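Local coordinates for 3-oxoacyl-[acyl-carrier-protein] synthase, mitochondrial (Arabidopsis thaliana, PDB 2IX4) that catalyses the condensation step of mitochondrial fatty acid synthesis, lengthening an acyl chain by two carbons taken from malonyl-ACP, at residues Leu8-Pro13 against Ala369-Leu374; Thr177-Gly182 against Thr357-Gly362; Ala235-Asp240 against Ala321-Ile326; Ile314-Ala319 against Ala349-Lys354; Thr411-Ser416 against Asn423-Phe428. All coordinates share one frame; numbering follows the deposited sequence. Where two conformers were deposited one is given.

Overall arrangement
The five contacts illustrate how an active site can be assembled from loops carried by a layered core. Contact 2 holds Cys179, acylated by hexanoic acid, and His359, one of the predicted catalytic histidines. Contacts 4 and 5, with centres 9 Å apart, are neighbouring strand pairs of one sheet, and both supply ligands to the same potassium ion, which lies about 9 Å from the side chain of His359. Contact 1 packs helix 364-378 against strand 3-12, and this helix lies against contacts 4 and 5. Contact 3 adjoins contact 4 through the hydrogen bond between Ser352 OG and Ala321 O (2.6 Å), while Thr322 comes within about 3 Å of His359, side chain to side chain.

Contact 1: residues Leu8-Pro13 against Ala369-Leu374; sequences LGMVTP and AIFSIL
Strand 8-12 passes helix 369-374 with their axes 9.7 Å apart at closest and their chain directions 133° from parallel, and Leu8 and Ile370 have the nearest CA atoms. Leu8 splits its two methyls between neighbouring helix residues. The Leu8 and Leu374 side chains slide past each other in opposite directions, Leu8 CD1 touching Leu374 CD2 at 3.6 Å, whereas Leu8 CD2 rests 4.0 Å from Ile373 CD1. Gly9 contributes backbone alone, its O lying 3.4 Å from Ile370 CD1. The next residue, Met10, reaches down between Ile370 and Phe371. Its sulfur lies alongside Ile370 CG2, and a bend at the last torsion (chi3 -45°) turns CE toward Phe371, where Met10 CE meets Phe371 CE2 obliquely at 3.6 Å. An alanine in place of Leu8 would remove both methyls and would probably open a gap beside Ile373 and Leu374. Tyr271 and Ile255 also pack against Leu8, and helix 18-26 covers Phe371 and Leu374. Helix 364-378 is thus buried against strand 3-12 of the core sheet, in keeping with the layered thiolase fold. No hydrogen bond joins the two segments, so their contact depends on complementary shape and the burial of apolar surface.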
# COMPACT_ATOMS: atom_id res chain seq x y z
N LEU A 8 -14.80 -17.14 -3.09
CA LEU A 8 -14.09 -17.02 -1.81
C LEU A 8 -12.87 -17.94 -1.79
O LEU A 8 -12.92 -19.07 -2.27
CB LEU A 8 -15.02 -17.36 -0.64
CG LEU A 8 -16.36 -16.63 -0.45
CD1 LEU A 8 -17.14 -17.25 0.69
CD2 LEU A 8 -16.18 -15.14 -0.20
N GLY A 9 -11.78 -17.44 -1.21
CA GLY A 9 -10.55 -18.22 -1.11
C GLY A 9 -9.73 -17.79 0.08
O GLY A 9 -9.61 -16.59 0.36
N MET A 10 -9.16 -18.75 0.80
CA MET A 10 -8.34 -18.42 1.98
C MET A 10 -7.38 -19.53 2.39
O MET A 10 -7.59 -20.71 2.09
CB MET A 10 -9.23 -18.02 3.17
CG MET A 10 -10.01 -19.17 3.82
SD MET A 10 -11.54 -18.68 4.65
CE MET A 10 -11.02 -17.23 5.55
N VAL A 11 -6.31 -19.12 3.05
CA VAL A 11 -5.38 -20.02 3.72
C VAL A 11 -5.07 -19.41 5.08
O VAL A 11 -4.56 -18.29 5.17
CB VAL A 11 -4.11 -20.33 2.86
CG1 VAL A 11 -3.44 -19.05 2.35
CG2 VAL A 11 -3.11 -21.20 3.62
N THR A 12 -5.43 -20.12 6.15
CA THR A 12 -5.39 -19.57 7.51
C THR A 12 -4.76 -20.57 8.49
O THR A 12 -4.50 -21.72 8.11
CB THR A 12 -6.82 -19.21 8.02
OG1 THR A 12 -7.57 -20.41 8.25
CG2 THR A 12 -7.56 -18.31 7.04
N PRO A 13 -4.51 -20.15 9.74
CA PRO A 13 -4.09 -21.09 10.79
C PRO A 13 -5.11 -22.18 11.13
O PRO A 13 -4.79 -23.11 11.87
CB PRO A 13 -3.85 -20.18 12.00
CG PRO A 13 -3.59 -18.83 11.40
CD PRO A 13 -4.55 -18.77 10.27
N ALA A 369 -13.69 -10.50 6.46
CA ALA A 369 -14.74 -10.17 5.50
C ALA A 369 -15.35 -11.45 4.93
O ALA A 369 -16.56 -11.55 4.74
CB ALA A 369 -14.20 -9.29 4.38
N ILE A 370 -14.50 -12.44 4.67
CA ILE A 370 -14.95 -13.76 4.23
C ILE A 370 -15.84 -14.42 5.29
O ILE A 370 -16.89 -14.97 4.97
CB ILE A 370 -13.75 -14.67 3.84
CG1 ILE A 370 -13.08 -14.12 2.57
CG2 ILE A 370 -14.19 -16.12 3.63
CD1 ILE A 370 -11.73 -14.73 2.21
N PHE A 371 -15.43 -14.33 6.56
CA PHE A 371 -16.24 -14.84 7.67
C PHE A 371 -17.61 -14.17 7.71
O PHE A 371 -18.63 -14.83 7.96
CB PHE A 371 -15.53 -14.66 9.03
CG PHE A 371 -14.30 -15.53 9.21
CD1 PHE A 371 -13.35 -15.20 10.18
CD2 PHE A 371 -14.09 -16.66 8.42
CE1 PHE A 371 -12.21 -15.98 10.36
CE2 PHE A 371 -12.95 -17.44 8.60
CZ PHE A 371 -12.01 -17.10 9.57
N SER A 372 -17.64 -12.86 7.47
CA SER A 372 -18.88 -12.08 7.43
C SER A 372 -19.79 -12.48 6.26
O SER A 372 -21.00 -12.59 6.42
CB SER A 372 -18.57 -10.58 7.39
OG SER A 372 -17.80 -10.20 8.52
N ILE A 373 -19.18 -12.69 5.09
CA ILE A 373 -19.90 -13.17 3.90
C ILE A 373 -20.47 -14.57 4.15
O ILE A 373 -21.60 -14.87 3.76
CB ILE A 373 -18.99 -13.17 2.64
CG1 ILE A 373 -18.58 -11.74 2.27
CG2 ILE A 373 -19.69 -13.84 1.45
CD1 ILE A 373 -17.26 -11.65 1.50
N LEU A 374 -19.68 -15.41 4.81
CA LEU A 374 -20.10 -16.78 5.13
C LEU A 374 -21.20 -16.84 6.18
O LEU A 374 -22.05 -17.73 6.16
CB LEU A 374 -18.90 -17.64 5.55
CG LEU A 374 -17.94 -18.07 4.43
CD1 LEU A 374 -16.66 -18.68 5.01
CD2 LEU A 374 -18.61 -19.03 3.46

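Contact 2: residues Thr177-Gly182 against Thr357-Gly362; sequences TACATG and TGHLLG. With 6NA (hexanoic acid), chain C.
Cys179 is no longer a free thiol: a covalent bond of 1.7 Å joins Cys179 SG to 6NA C, the carbonyl carbon of the hexanoyl group, trapping the acyl-enzyme form of the condensing reaction. In the thiolase fold this nucleophile sits just before a buried helix, here 181-195, after a sharp turn in which Ala178 has a positive phi (57°). The acyl oxygen takes a weak hydrogen bond from Cys179 N and is also hydrogen-bonded to Phe419 N, consistent with the oxyanion hole of condensing enzymes. From the opposing loop, His359 approaches the sulfur obliquely, its NE2 lying 3.4 Å from Cys179 SG. CG of His359 stands anti to its backbone N (chi1 -163°), a torsion that swings the imidazole toward the cysteine. Leu361 does double duty. Its CD2 lies over the centre of the His359 ring and 3.8 Å from Cys179 SG, while its CB borders the end of the acyl chain. His320 meets the His359 ring steeply, consistent with the Cys-His-His set predicted for this family. Within 177-182, Thr181 OG1 holds the turn by accepting from Thr177 N and donating to Ala178 O. A water accepts from Gly182 N and lies 2.6 Å from Cys179 O and 2.9 Å from Leu361 O, joining the two segments.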
# COMPACT_ATOMS: atom_id res chain seq x y z
N THR A 177 -2.45 -0.48 4.57
CA THR A 177 -2.95 0.34 5.67
C THR A 177 -2.80 -0.42 6.98
O THR A 177 -3.72 -0.44 7.81
CB THR A 177 -4.43 0.72 5.45
OG1 THR A 177 -5.17 -0.45 5.08
CG2 THR A 177 -4.58 1.76 4.35
N ALA A 178 -1.63 -1.04 7.17
CA ALA A 178 -1.33 -1.86 8.35
C ALA A 178 -2.34 -2.99 8.54
O ALA A 178 -2.55 -3.79 7.63
CB ALA A 178 -1.21 -0.98 9.62
N CYS A 179 -2.99 -3.05 9.70
CA CYS A 179 -3.92 -4.14 9.98
C CYS A 179 -5.31 -3.97 9.35
O CYS A 179 -6.17 -4.83 9.51
CB CYS A 179 -4.00 -4.40 11.49
SG CYS A 179 -2.38 -4.88 12.19
N ALA A 180 -5.50 -2.87 8.62
CA ALA A 180 -6.71 -2.68 7.82
C ALA A 180 -6.48 -2.98 6.33
O ALA A 180 -7.38 -2.83 5.51
CB ALA A 180 -7.24 -1.27 7.99
N THR A 181 -5.26 -3.43 6.01
CA THR A 181 -4.80 -3.63 4.63
C THR A 181 -5.78 -4.45 3.78
O THR A 181 -6.15 -4.03 2.68
CB THR A 181 -3.39 -4.27 4.61
OG1 THR A 181 -2.43 -3.30 5.05
CG2 THR A 181 -3.00 -4.75 3.22
N GLY A 182 -6.21 -5.60 4.30
CA GLY A 182 -7.13 -6.48 3.58
C GLY A 182 -8.50 -5.86 3.35
O GLY A 182 -9.17 -6.17 2.37
N THR A 357 -8.10 -17.51 14.97
CA THR A 357 -7.14 -17.31 13.88
C THR A 357 -5.87 -16.58 14.33
O THR A 357 -4.85 -16.65 13.66
CB THR A 357 -7.75 -16.49 12.73
OG1 THR A 357 -8.15 -15.20 13.22
CG2 THR A 357 -8.94 -17.20 12.11
N GLY A 358 -5.95 -15.88 15.45
CA GLY A 358 -4.92 -14.91 15.81
C GLY A 358 -5.10 -13.65 14.98
O GLY A 358 -6.06 -13.53 14.20
N HIS A 359 -4.17 -12.71 15.13
CA HIS A 359 -4.18 -11.49 14.33
C HIS A 359 -3.42 -11.69 13.02
O HIS A 359 -2.18 -11.71 13.01
CB HIS A 359 -3.58 -10.33 15.13
CG HIS A 359 -3.91 -8.97 14.58
ND1 HIS A 359 -4.33 -8.78 13.28
CD2 HIS A 359 -3.85 -7.74 15.14
CE1 HIS A 359 -4.54 -7.49 13.08
NE2 HIS A 359 -4.25 -6.84 14.19
N LEU A 360 -4.16 -11.83 11.92
CA LEU A 360 -3.55 -12.07 10.61
C LEU A 360 -2.99 -10.81 9.96
O LEU A 360 -2.59 -10.83 8.79
CB LEU A 360 -4.51 -12.79 9.66
CG LEU A 360 -5.06 -14.19 9.98
CD1 LEU A 360 -5.39 -14.92 8.69
CD2 LEU A 360 -4.12 -15.03 10.82
N LEU A 361 -2.98 -9.71 10.72
CA LEU A 361 -2.36 -8.45 10.32
C LEU A 361 -2.92 -7.91 9.00
O LEU A 361 -4.09 -7.54 8.93
CB LEU A 361 -0.82 -8.57 10.32
CG LEU A 361 -0.12 -9.01 11.62
CD1 LEU A 361 1.38 -9.14 11.43
CD2 LEU A 361 -0.42 -8.07 12.79
N GLY A 362 -2.10 -7.86 7.95
CA GLY A 362 -2.54 -7.40 6.63
C GLY A 362 -3.63 -8.24 5.99
O GLY A 362 -4.36 -7.77 5.12
CA 6NA C . -0.15 -3.61 13.24
C 6NA C . -1.56 -3.48 12.70
O 6NA C . -2.09 -2.39 12.61
CB 6NA C . 0.84 -3.30 12.13
CG 6NA C . 1.12 -4.53 11.27
CD 6NA C . 1.07 -4.19 9.79
C6 6NA C . 0.47 -5.33 9.00
O HOH W 1 -6.20 -6.39 7.37

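Contact 3: residues Ala235-Asp240 against Ala321-Ile326; sequences ASRPFD and ATSTPI
Pro238 and Ser323 bring the two irregular segments within 4.0 Å of each other, CA to CA, where the type II turn Arg237-Asp240 meets the loop running into helix 325-339. Ser323 provides the clear direct hydrogen bond between the segments. Its OG, anti to its own backbone N (chi1 -166°), accepts from Arg237 N at 2.8 Å with an angle of 158° at the hydrogen. A water 2.7 Å from the same hydroxyl carries the link onward to Ala235 O. A second water donates both to Ser236 OG and to Thr322 O, while Ser236 OG itself bonds directly to Lys354 O. At Phe239 and Pro238 the chemistry becomes apolar. The methyl of Ala321 lies over one face of the Phe239 ring, displaced toward its rim, and touches CZ at 3.5 Å in a CH-pi contact. Pro238 CB packs 3.7 Å from Ala321 O and 4.1 Å from Ala321 CB. The turn is braced from within by a salt bridge, Arg237 NH1 to Asp240 OD2 (2.9 Å); the oxygen lies in the guanidinium plane, though the nitrogen stands well above the carboxylate plane. This loop pair backs onto the active site, since Thr322 packs against His359 and Ala321 directly follows His320, both predicted to be catalytic. One hydroxyl and two bridging waters satisfy backbone groups and Ser236, so polar links in one part and a methyl against a ring in the other hold two irregular loops together.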
# COMPACT_ATOMS: atom_id res chain seq x y z
N ALA A 235 -4.30 -17.96 24.74
CA ALA A 235 -3.55 -16.70 24.62
C ALA A 235 -4.32 -15.56 23.97
O ALA A 235 -4.14 -14.40 24.34
CB ALA A 235 -2.24 -16.94 23.89
N SER A 236 -5.17 -15.90 23.00
CA SER A 236 -5.97 -14.91 22.29
C SER A 236 -7.40 -14.96 22.81
O SER A 236 -8.10 -15.95 22.63
CB SER A 236 -5.92 -15.16 20.77
OG SER A 236 -6.56 -14.13 20.05
N ARG A 237 -7.81 -13.89 23.49
CA ARG A 237 -9.08 -13.86 24.19
C ARG A 237 -9.77 -12.50 24.05
O ARG A 237 -9.83 -11.73 25.01
CB ARG A 237 -8.89 -14.22 25.67
CG ARG A 237 -7.74 -13.49 26.36
CD ARG A 237 -7.54 -13.94 27.79
NE ARG A 237 -7.25 -15.37 27.85
CZ ARG A 237 -7.94 -16.25 28.56
NH1 ARG A 237 -8.98 -15.88 29.30
NH2 ARG A 237 -7.58 -17.52 28.52
N PRO A 238 -10.31 -12.21 22.84
CA PRO A 238 -10.95 -10.91 22.63
C PRO A 238 -12.10 -10.68 23.61
O PRO A 238 -12.88 -11.59 23.88
CB PRO A 238 -11.49 -11.03 21.20
CG PRO A 238 -10.65 -12.07 20.55
CD PRO A 238 -10.35 -13.05 21.64
N PHE A 239 -12.17 -9.46 24.16
CA PHE A 239 -13.22 -9.03 25.10
C PHE A 239 -13.14 -9.63 26.52
O PHE A 239 -13.97 -9.31 27.37
CB PHE A 239 -14.63 -9.24 24.52
CG PHE A 239 -14.88 -8.54 23.20
CD1 PHE A 239 -15.29 -9.26 22.09
CD2 PHE A 239 -14.74 -7.16 23.09
CE1 PHE A 239 -15.55 -8.63 20.87
CE2 PHE A 239 -15.00 -6.51 21.87
CZ PHE A 239 -15.40 -7.25 20.77
N ASP A 240 -12.16 -10.50 26.77
CA ASP A 240 -11.97 -11.12 28.09
C ASP A 240 -11.16 -10.22 29.02
O ASP A 240 -10.27 -9.51 28.58
CB ASP A 240 -11.28 -12.48 27.95
CG ASP A 240 -11.23 -13.25 29.26
OD1 ASP A 240 -12.27 -13.82 29.65
OD2 ASP A 240 -10.15 -13.28 29.89
N ALA A 321 -11.51 -6.43 17.38
CA ALA A 321 -10.96 -6.85 18.68
C ALA A 321 -9.88 -7.93 18.61
O ALA A 321 -10.15 -9.10 18.31
CB ALA A 321 -12.09 -7.29 19.62
N THR A 322 -8.65 -7.50 18.90
CA THR A 322 -7.44 -8.30 18.73
C THR A 322 -6.98 -8.99 20.01
O THR A 322 -5.99 -9.72 20.00
CB THR A 322 -6.28 -7.42 18.23
OG1 THR A 322 -6.01 -6.39 19.18
CG2 THR A 322 -6.62 -6.78 16.89
N SER A 323 -7.71 -8.77 21.11
CA SER A 323 -7.35 -9.27 22.45
C SER A 323 -6.40 -8.31 23.18
O SER A 323 -5.46 -8.74 23.86
CB SER A 323 -6.79 -10.70 22.41
OG SER A 323 -6.74 -11.28 23.71
N THR A 324 -6.66 -7.02 23.03
CA THR A 324 -5.86 -5.98 23.68
C THR A 324 -6.71 -5.21 24.67
O THR A 324 -7.85 -4.83 24.35
CB THR A 324 -5.24 -5.01 22.65
OG1 THR A 324 -6.28 -4.40 21.88
CG2 THR A 324 -4.30 -5.76 21.72
N PRO A 325 -6.18 -4.98 25.89
CA PRO A 325 -6.92 -4.27 26.96
C PRO A 325 -7.63 -2.98 26.53
O PRO A 325 -8.83 -2.85 26.75
CB PRO A 325 -5.83 -3.97 27.99
CG PRO A 325 -4.87 -5.08 27.83
CD PRO A 325 -4.84 -5.39 26.36
N ILE A 326 -6.90 -2.05 25.92
CA ILE A 326 -7.48 -0.77 25.51
C ILE A 326 -8.32 -0.93 24.25
O ILE A 326 -9.50 -0.56 24.22
CB ILE A 326 -6.40 0.33 25.33
CG1 ILE A 326 -5.85 0.76 26.70
CG2 ILE A 326 -6.95 1.54 24.58
CD1 ILE A 326 -4.55 1.54 26.65
O HOH W 2 -4.51 -11.75 25.11
O HOH W 3 -5.15 -11.94 18.91

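Contact 4: residues Ile314-Ala319 against Ala349-Lys354; sequences IDYVNA and AFSSTK. With K (potassium ion), chain D.
Ala349 N and Asp315 O open a ladder of parallel backbone bonds with a weak one; Val317 N then donates to Ala349 O, Ser351 N to Val317 O, and Ala319 N to Ser351 O (2.8 Å). The strands run 12° from parallel, and several CA hydrogens fill in between, as where Tyr316 CA approaches Ala349 O at 3.3 Å. Among side chains, a run of hydrogen bonds lies on the face bearing Tyr316, Asn318 and Ser351. CG of Tyr316 is anti to its backbone N (chi1 173°), laying the ring along its strand so that OH reaches over and donates to Ser351 OG at 2.7 Å, in the ring plane. The same OH accepts from Asn318 ND2 at 3.0 Å, and Ser351 OG bonds onward to Pro382 O. Strand 316-318, helix 325-339 and strand 349-351 form a beta-alpha-beta crossover in the thiolase fold. Apolar contact is slight; on the other face Val317 CB meets Phe350 CB at 3.9 Å. Metal binding involves Asn318 and Ala319: potassium is held by Asn318 through both O (2.9 Å) and OD1, with Ala319 O more distant at 3.3 Å. Glu368, Ser414 and Asn415 complete the site. A water donates to Asn318 OD1 and Ala319 O while accepting from Thr353 N, tying the ion's ligands to the second segment.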
# COMPACT_ATOMS: atom_id res chain seq x y z
N ILE A 314 -28.72 -4.21 11.15
CA ILE A 314 -27.47 -4.98 11.09
C ILE A 314 -27.56 -6.20 12.00
O ILE A 314 -27.73 -6.09 13.21
CB ILE A 314 -26.23 -4.10 11.44
CG1 ILE A 314 -26.15 -2.86 10.54
CG2 ILE A 314 -24.93 -4.92 11.36
CD1 ILE A 314 -26.19 -3.14 9.03
N ASP A 315 -27.43 -7.37 11.38
CA ASP A 315 -27.60 -8.64 12.08
C ASP A 315 -26.34 -9.10 12.81
O ASP A 315 -26.42 -9.56 13.95
CB ASP A 315 -28.08 -9.73 11.12
CG ASP A 315 -29.50 -9.50 10.63
OD1 ASP A 315 -30.25 -8.75 11.28
OD2 ASP A 315 -29.86 -10.08 9.59
N TYR A 316 -25.19 -8.97 12.15
CA TYR A 316 -23.92 -9.47 12.69
C TYR A 316 -22.76 -8.49 12.49
O TYR A 316 -22.60 -7.92 11.42
CB TYR A 316 -23.58 -10.84 12.10
CG TYR A 316 -22.20 -11.34 12.49
CD1 TYR A 316 -21.87 -11.60 13.82
CD2 TYR A 316 -21.21 -11.55 11.52
CE1 TYR A 316 -20.61 -12.05 14.19
CE2 TYR A 316 -19.94 -12.00 11.87
CZ TYR A 316 -19.65 -12.25 13.21
OH TYR A 316 -18.39 -12.70 13.58
N VAL A 317 -21.97 -8.30 13.54
CA VAL A 317 -20.75 -7.51 13.47
C VAL A 317 -19.55 -8.40 13.82
O VAL A 317 -19.47 -8.94 14.92
CB VAL A 317 -20.80 -6.27 14.40
CG1 VAL A 317 -19.43 -5.58 14.47
CG2 VAL A 317 -21.86 -5.28 13.93
N ASN A 318 -18.64 -8.57 12.86
CA ASN A 318 -17.36 -9.19 13.15
C ASN A 318 -16.39 -8.11 13.60
O ASN A 318 -15.88 -7.34 12.78
CB ASN A 318 -16.85 -9.98 11.94
CG ASN A 318 -15.58 -10.77 12.24
OD1 ASN A 318 -14.48 -10.21 12.25
ND2 ASN A 318 -15.73 -12.07 12.46
N ALA A 319 -16.16 -8.03 14.91
CA ALA A 319 -15.34 -6.98 15.52
C ALA A 319 -13.86 -7.13 15.17
O ALA A 319 -13.40 -8.23 14.84
CB ALA A 319 -15.53 -6.97 17.03
N ALA A 349 -25.90 -9.31 17.25
CA ALA A 349 -24.91 -10.36 17.41
C ALA A 349 -23.55 -9.82 17.00
O ALA A 349 -23.41 -9.24 15.92
CB ALA A 349 -25.27 -11.58 16.58
N PHE A 350 -22.55 -10.00 17.86
CA PHE A 350 -21.19 -9.63 17.52
C PHE A 350 -20.16 -10.54 18.16
O PHE A 350 -20.37 -11.07 19.25
CB PHE A 350 -20.91 -8.15 17.83
CG PHE A 350 -20.91 -7.82 19.29
CD1 PHE A 350 -19.71 -7.73 20.00
CD2 PHE A 350 -22.10 -7.58 19.96
CE1 PHE A 350 -19.71 -7.42 21.35
CE2 PHE A 350 -22.11 -7.27 21.32
CZ PHE A 350 -20.91 -7.19 22.01
N SER A 351 -19.05 -10.74 17.45
CA SER A 351 -17.95 -11.56 17.93
C SER A 351 -16.65 -11.13 17.28
O SER A 351 -16.65 -10.45 16.26
CB SER A 351 -18.21 -13.04 17.63
OG SER A 351 -18.30 -13.26 16.23
N SER A 352 -15.53 -11.53 17.90
CA SER A 352 -14.23 -11.46 17.25
C SER A 352 -13.71 -12.87 17.03
O SER A 352 -13.72 -13.69 17.95
CB SER A 352 -13.23 -10.66 18.07
OG SER A 352 -11.94 -10.78 17.51
N THR A 353 -13.25 -13.15 15.81
CA THR A 353 -12.77 -14.48 15.45
C THR A 353 -11.25 -14.62 15.65
O THR A 353 -10.67 -15.66 15.32
CB THR A 353 -13.17 -14.85 14.01
OG1 THR A 353 -12.95 -13.73 13.14
CG2 THR A 353 -14.62 -15.24 13.95
N LYS A 354 -10.63 -13.59 16.21
CA LYS A 354 -9.18 -13.57 16.43
C LYS A 354 -8.70 -14.49 17.56
O LYS A 354 -7.51 -14.79 17.65
CB LYS A 354 -8.68 -12.13 16.64
CG LYS A 354 -8.66 -11.31 15.35
CD LYS A 354 -7.86 -10.02 15.53
CE LYS A 354 -7.70 -9.25 14.22
NZ LYS A 354 -9.00 -8.70 13.72
K K D . -13.27 -7.71 11.62
O HOH W 4 -12.75 -10.76 14.25

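Contact 5: residues Thr411-Ser416 against Asn423-Phe428; sequences TAMSNS and NASLLF. With K (potassium ion), chain D.
Leu427, Phe428 and Met413 bury the most surface here. Met413 and Leu427 face each other as a non-hydrogen-bonded antiparallel pair, their side chains crossing so that Met413 CB touches Leu427 CD1 at 3.8 Å. The methionine chain runs out extended and then bends at its last torsion (chi3 -81°), bringing CE near Leu427 CD2, while CG lies 3.4 Å from Ser425 OG. Phe428 stands on the other face. Its ring presents an edge to Ala412 O, and that oxygen accepts the straight bond from Phe428 N (2.8 Å, 173°); Ile373 and Ile376 of helix 364-378 pack against this phenylalanine. Further along, paired bonds link Ser414 with Leu426 and Ser416 with Ala424. On the face of Met413 and Leu427, Ser425 OG donates to Asn415 OD1 at 2.7 Å, almost in line with the side-chain carbonyl. Asn415 ND2 bonds to Glu331, so this amide is gripped at both ends. An alanine in place of Asn415 would strip away both amide bonds and would probably leave the Ser425 hydroxyl and Glu331 each short of a partner. Potassium takes Asn415 O at 2.6 Å and Ser414 OG at 3.0 Å, with Asn318, Ala319 and Glu368 supplying its other ligands. The two strands form a beta hairpin at the C-terminal end of the chain, part of the mixed sheet of the thiolase fold, with one strand also lining a metal site.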
# COMPACT_ATOMS: atom_id res chain seq x y z
N THR A 411 -27.46 -9.07 6.96
CA THR A 411 -26.44 -8.03 6.90
C THR A 411 -25.29 -8.35 7.86
O THR A 411 -25.52 -8.73 9.01
CB THR A 411 -27.03 -6.64 7.26
OG1 THR A 411 -27.77 -6.75 8.48
CG2 THR A 411 -27.95 -6.14 6.16
N ALA A 412 -24.06 -8.19 7.38
CA ALA A 412 -22.87 -8.43 8.19
C ALA A 412 -21.84 -7.33 7.97
O ALA A 412 -21.49 -7.01 6.84
CB ALA A 412 -22.27 -9.80 7.87
N MET A 413 -21.36 -6.76 9.07
CA MET A 413 -20.36 -5.69 9.04
C MET A 413 -19.05 -6.17 9.66
O MET A 413 -19.05 -6.87 10.67
CB MET A 413 -20.89 -4.45 9.77
CG MET A 413 -19.90 -3.29 9.86
SD MET A 413 -20.55 -1.87 10.78
CE MET A 413 -21.55 -1.08 9.53
N SER A 414 -17.93 -5.80 9.04
CA SER A 414 -16.60 -6.19 9.51
C SER A 414 -15.68 -4.99 9.69
O SER A 414 -15.41 -4.26 8.74
CB SER A 414 -15.98 -7.21 8.54
OG SER A 414 -14.76 -7.72 9.05
N ASN A 415 -15.20 -4.79 10.92
CA ASN A 415 -14.29 -3.69 11.26
C ASN A 415 -12.82 -4.11 11.17
O ASN A 415 -12.47 -5.22 11.59
CB ASN A 415 -14.58 -3.20 12.67
CG ASN A 415 -15.95 -2.57 12.82
OD1 ASN A 415 -16.59 -2.21 11.83
ND2 ASN A 415 -16.40 -2.43 14.06
N SER A 416 -11.98 -3.23 10.64
CA SER A 416 -10.53 -3.43 10.63
C SER A 416 -9.81 -2.12 10.92
O SER A 416 -9.99 -1.14 10.19
CB SER A 416 -10.07 -3.98 9.29
OG SER A 416 -10.78 -5.16 8.94
N ASN A 423 -8.83 3.35 9.77
CA ASN A 423 -10.02 2.53 10.02
C ASN A 423 -10.81 2.22 8.77
O ASN A 423 -11.02 3.10 7.93
CB ASN A 423 -10.95 3.21 11.03
CG ASN A 423 -10.24 3.58 12.30
OD1 ASN A 423 -9.59 2.74 12.93
ND2 ASN A 423 -10.36 4.84 12.70
N ALA A 424 -11.25 0.98 8.66
CA ALA A 424 -12.17 0.57 7.61
C ALA A 424 -13.29 -0.28 8.18
O ALA A 424 -13.10 -1.01 9.15
CB ALA A 424 -11.43 -0.19 6.52
N SER A 425 -14.47 -0.15 7.58
CA SER A 425 -15.61 -0.96 7.95
C SER A 425 -16.30 -1.42 6.67
O SER A 425 -16.72 -0.60 5.85
CB SER A 425 -16.57 -0.17 8.83
OG SER A 425 -17.39 -1.03 9.59
N LEU A 426 -16.37 -2.74 6.47
CA LEU A 426 -17.01 -3.31 5.29
C LEU A 426 -18.37 -3.86 5.65
O LEU A 426 -18.51 -4.62 6.61
CB LEU A 426 -16.14 -4.42 4.68
CG LEU A 426 -14.75 -4.08 4.14
CD1 LEU A 426 -14.02 -5.34 3.73
CD2 LEU A 426 -14.82 -3.09 2.98
N LEU A 427 -19.39 -3.47 4.88
CA LEU A 427 -20.76 -3.92 5.14
C LEU A 427 -21.32 -4.72 3.97
O LEU A 427 -21.43 -4.21 2.84
CB LEU A 427 -21.66 -2.73 5.49
CG LEU A 427 -23.15 -2.98 5.81
CD1 LEU A 427 -23.34 -4.06 6.87
CD2 LEU A 427 -23.82 -1.69 6.25
N PHE A 428 -21.66 -5.97 4.25
CA PHE A 428 -22.21 -6.89 3.26
C PHE A 428 -23.69 -7.14 3.54
O PHE A 428 -24.14 -7.02 4.68
CB PHE A 428 -21.45 -8.22 3.28
CG PHE A 428 -19.99 -8.09 2.97
CD1 PHE A 428 -19.07 -7.82 3.98
CD2 PHE A 428 -19.53 -8.25 1.66
CE1 PHE A 428 -17.72 -7.69 3.69
CE2 PHE A 428 -18.18 -8.13 1.37
CZ PHE A 428 -17.27 -7.86 2.38
K K D . -13.27 -7.71 11.62